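Local coordinates for ferrichrome ABC transporter substrate-binding protein (Staphylococcus pseudintermedius, PDB 5FLY), which probably binds iron-loaded ferrichrome outside the membrane and delivers it to an ABC transporter as a class III solute-binding protein, at residues 218-223 and 250-255. Sequence-based numbering, arbitrary orientation.
Sequences VIITAK and FNVDSS
The carbonyl oxygen of T221 takes the N-H of V252, T221 O to V252 N 2.8 Å, with the donor tilted from the carbonyl plane. It also receives a CA-H...O contact from N251 CA at 3.1 Å. T221 N donates to F250 O, K223 N to V252 O and F250 N to I219 O, making the ladder of a parallel pair whose directions differ by 34°. A fifth bond, from S254 N to K223 O at 2.9 Å, is nearly straight at the hydrogen although S254 N stands well above the carbonyl plane of K223; it ties the end of strand 218-223 to the first residue of helix 254-257. D253 caps that helix: OD1 accepts from both S255 N and S255 OG, on the same face of its carboxylate.

On one face of the sheet, F250 CG sits between its own backbone N and carbonyl carbon (chi1 61°). The side chains of F250 and I220 lie side by side, pointing the same way, and I220 CG1 sits over one face of the F250 ring, offset toward the rim, 3.6 Å from F250 CZ. I220 CG2 meets V252 CG1 at 3.8 Å, and V252 CG2 lies 3.9 Å from A222 CB. Helix 262-278 packs on I220 through L272 and on F250 and V252 through Q275. On the other face T221 CB approaches N251 OD1 at 3.4 Å, while that oxygen accepts from Q233. The K223 chain crosses N251, CD against ND2, then bends at chi3 and chi4, and NZ is hydrogen-bonded to A227 O.

The side chain of S254 is about 7 Å from the bound polyether and touches E162, which lines the polyether pocket. Strand 249-253 is outermost in its mixed sheet, reached from 218-223 through short helices 236-239 and 242-245: a beta-alpha-beta connection in one alpha/beta lobe of a class III binding protein, whose lobes are joined by long helix 127-152.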
loop_
_atom_site.group_PDB
_atom_site.type_symbol
_atom_site.label_atom_id
_atom_site.label_comp_id
_atom_site.label_asym_id
_atom_site.label_seq_id
_atom_site.Cartn_x
_atom_site.Cartn_y
_atom_site.Cartn_z
ATOM N N VAL A 218 10.117 -14.256 -11.398
ATOM C CA VAL A 218 8.725 -14.481 -11.026
ATOM C C VAL A 218 7.949 -13.249 -11.476
ATOM O O VAL A 218 8.414 -12.120 -11.283
ATOM C CB VAL A 218 8.550 -14.692 -9.509
ATOM C CG1 VAL A 218 7.074 -14.794 -9.143
ATOM C CG2 VAL A 218 9.318 -15.927 -9.033
ATOM N N ILE A 219 6.785 -13.461 -12.091
ATOM C CA ILE A 219 5.948 -12.349 -12.525
ATOM C C ILE A 219 4.556 -12.452 -11.938
ATOM O O ILE A 219 3.837 -13.416 -12.158
ATOM C CB ILE A 219 5.827 -12.269 -14.050
ATOM C CG1 ILE A 219 7.210 -12.220 -14.697
ATOM C CG2 ILE A 219 4.967 -11.034 -14.444
ATOM C CD1 ILE A 219 7.162 -12.349 -16.201
ATOM N N ILE A 220 4.188 -11.414 -11.208
ATOM C CA ILE A 220 2.910 -11.354 -10.544
ATOM C C ILE A 220 2.097 -10.264 -11.199
ATOM O O ILE A 220 2.573 -9.139 -11.331
ATOM C CB ILE A 220 3.064 -11.094 -9.051
ATOM C CG1 ILE A 220 3.862 -12.238 -8.403
ATOM C CG2 ILE A 220 1.687 -10.913 -8.401
ATOM C CD1 ILE A 220 4.316 -11.938 -6.987
ATOM N N THR A 221 0.882 -10.622 -11.625
ATOM C CA THR A 221 -0.055 -9.677 -12.228
ATOM C C THR A 221 -1.235 -9.405 -11.296
ATOM O O THR A 221 -2.015 -10.298 -10.969
ATOM C CB THR A 221 -0.573 -10.186 -13.576
ATOM O OG1 THR A 221 0.536 -10.315 -14.467
ATOM C CG2 THR A 221 -1.612 -9.218 -14.184
ATOM N N ALA A 222 -1.339 -8.154 -10.871
ATOM C CA ALA A 222 -2.470 -7.695 -10.081
ATOM C C ALA A 222 -3.574 -7.256 -11.021
ATOM O O ALA A 222 -3.345 -6.407 -11.881
ATOM C CB ALA A 222 -2.065 -6.565 -9.173
ATOM N N LYS A 223 -4.748 -7.856 -10.876
ATOM C CA LYS A 223 -5.882 -7.527 -11.734
ATOM C C LYS A 223 -7.191 -7.725 -10.998
ATOM O O LYS A 223 -7.252 -8.394 -9.960
ATOM C CB LYS A 223 -5.874 -8.378 -13.002
ATOM C CG LYS A 223 -6.006 -9.881 -12.743
ATOM C CD LYS A 223 -6.050 -10.683 -14.046
ATOM C CE LYS A 223 -7.372 -10.490 -14.783
ATOM N NZ LYS A 223 -8.505 -11.160 -14.098
ATOM N N PHE A 250 1.798 -15.776 -11.833
ATOM C CA PHE A 250 0.444 -15.932 -11.313
ATOM C C PHE A 250 -0.201 -14.578 -11.096
ATOM O O PHE A 250 0.482 -13.554 -11.036
ATOM C CB PHE A 250 0.414 -16.764 -10.008
ATOM C CG PHE A 250 1.198 -16.179 -8.850
ATOM C CD1 PHE A 250 2.534 -16.515 -8.649
ATOM C CD2 PHE A 250 0.587 -15.338 -7.928
ATOM C CE1 PHE A 250 3.244 -15.998 -7.562
ATOM C CE2 PHE A 250 1.288 -14.828 -6.850
ATOM C CZ PHE A 250 2.617 -15.159 -6.669
ATOM N N ASN A 251 -1.526 -14.599 -11.024
ATOM C CA ASN A 251 -2.321 -13.403 -10.793
ATOM C C ASN A 251 -2.726 -13.260 -9.343
ATOM O O ASN A 251 -2.916 -14.254 -8.625
ATOM C CB ASN A 251 -3.596 -13.411 -11.635
ATOM C CG ASN A 251 -3.325 -13.536 -13.121
ATOM O OD1 ASN A 251 -2.299 -13.097 -13.615
ATOM N ND2 ASN A 251 -4.275 -14.114 -13.842
ATOM N N VAL A 252 -2.872 -12.014 -8.919
ATOM C CA VAL A 252 -3.469 -11.713 -7.623
ATOM C C VAL A 252 -4.595 -10.683 -7.785
ATOM O O VAL A 252 -4.661 -9.983 -8.782
ATOM C CB VAL A 252 -2.424 -11.179 -6.623
ATOM C CG1 VAL A 252 -1.312 -12.210 -6.373
ATOM C CG2 VAL A 252 -1.827 -9.877 -7.125
ATOM N N ASP A 253 -5.452 -10.588 -6.766
ATOM C CA ASP A 253 -6.622 -9.712 -6.749
ATOM C C ASP A 253 -6.212 -8.286 -6.412
ATOM O O ASP A 253 -5.871 -7.998 -5.268
ATOM C CB ASP A 253 -7.640 -10.239 -5.723
ATOM C CG ASP A 253 -8.937 -9.449 -5.702
ATOM O OD1 ASP A 253 -8.964 -8.263 -6.081
ATOM O OD2 ASP A 253 -9.951 -10.029 -5.260
ATOM N N SER A 254 -6.250 -7.389 -7.396
ATOM C CA SER A 254 -5.734 -6.047 -7.181
ATOM C C SER A 254 -6.488 -5.292 -6.083
ATOM O O SER A 254 -5.866 -4.531 -5.354
ATOM C CB SER A 254 -5.750 -5.245 -8.487
ATOM O OG SER A 254 -7.025 -5.231 -9.070
ATOM N N SER A 255 -7.796 -5.517 -5.932
ATOM C CA SER A 255 -8.575 -4.765 -4.943
ATOM C C SER A 255 -8.146 -5.138 -3.529
ATOM O O SER A 255 -8.283 -4.332 -2.615
ATOM C CB SER A 255 -10.073 -4.994 -5.127
ATOM O OG SER A 255 -10.476 -6.294 -4.739
#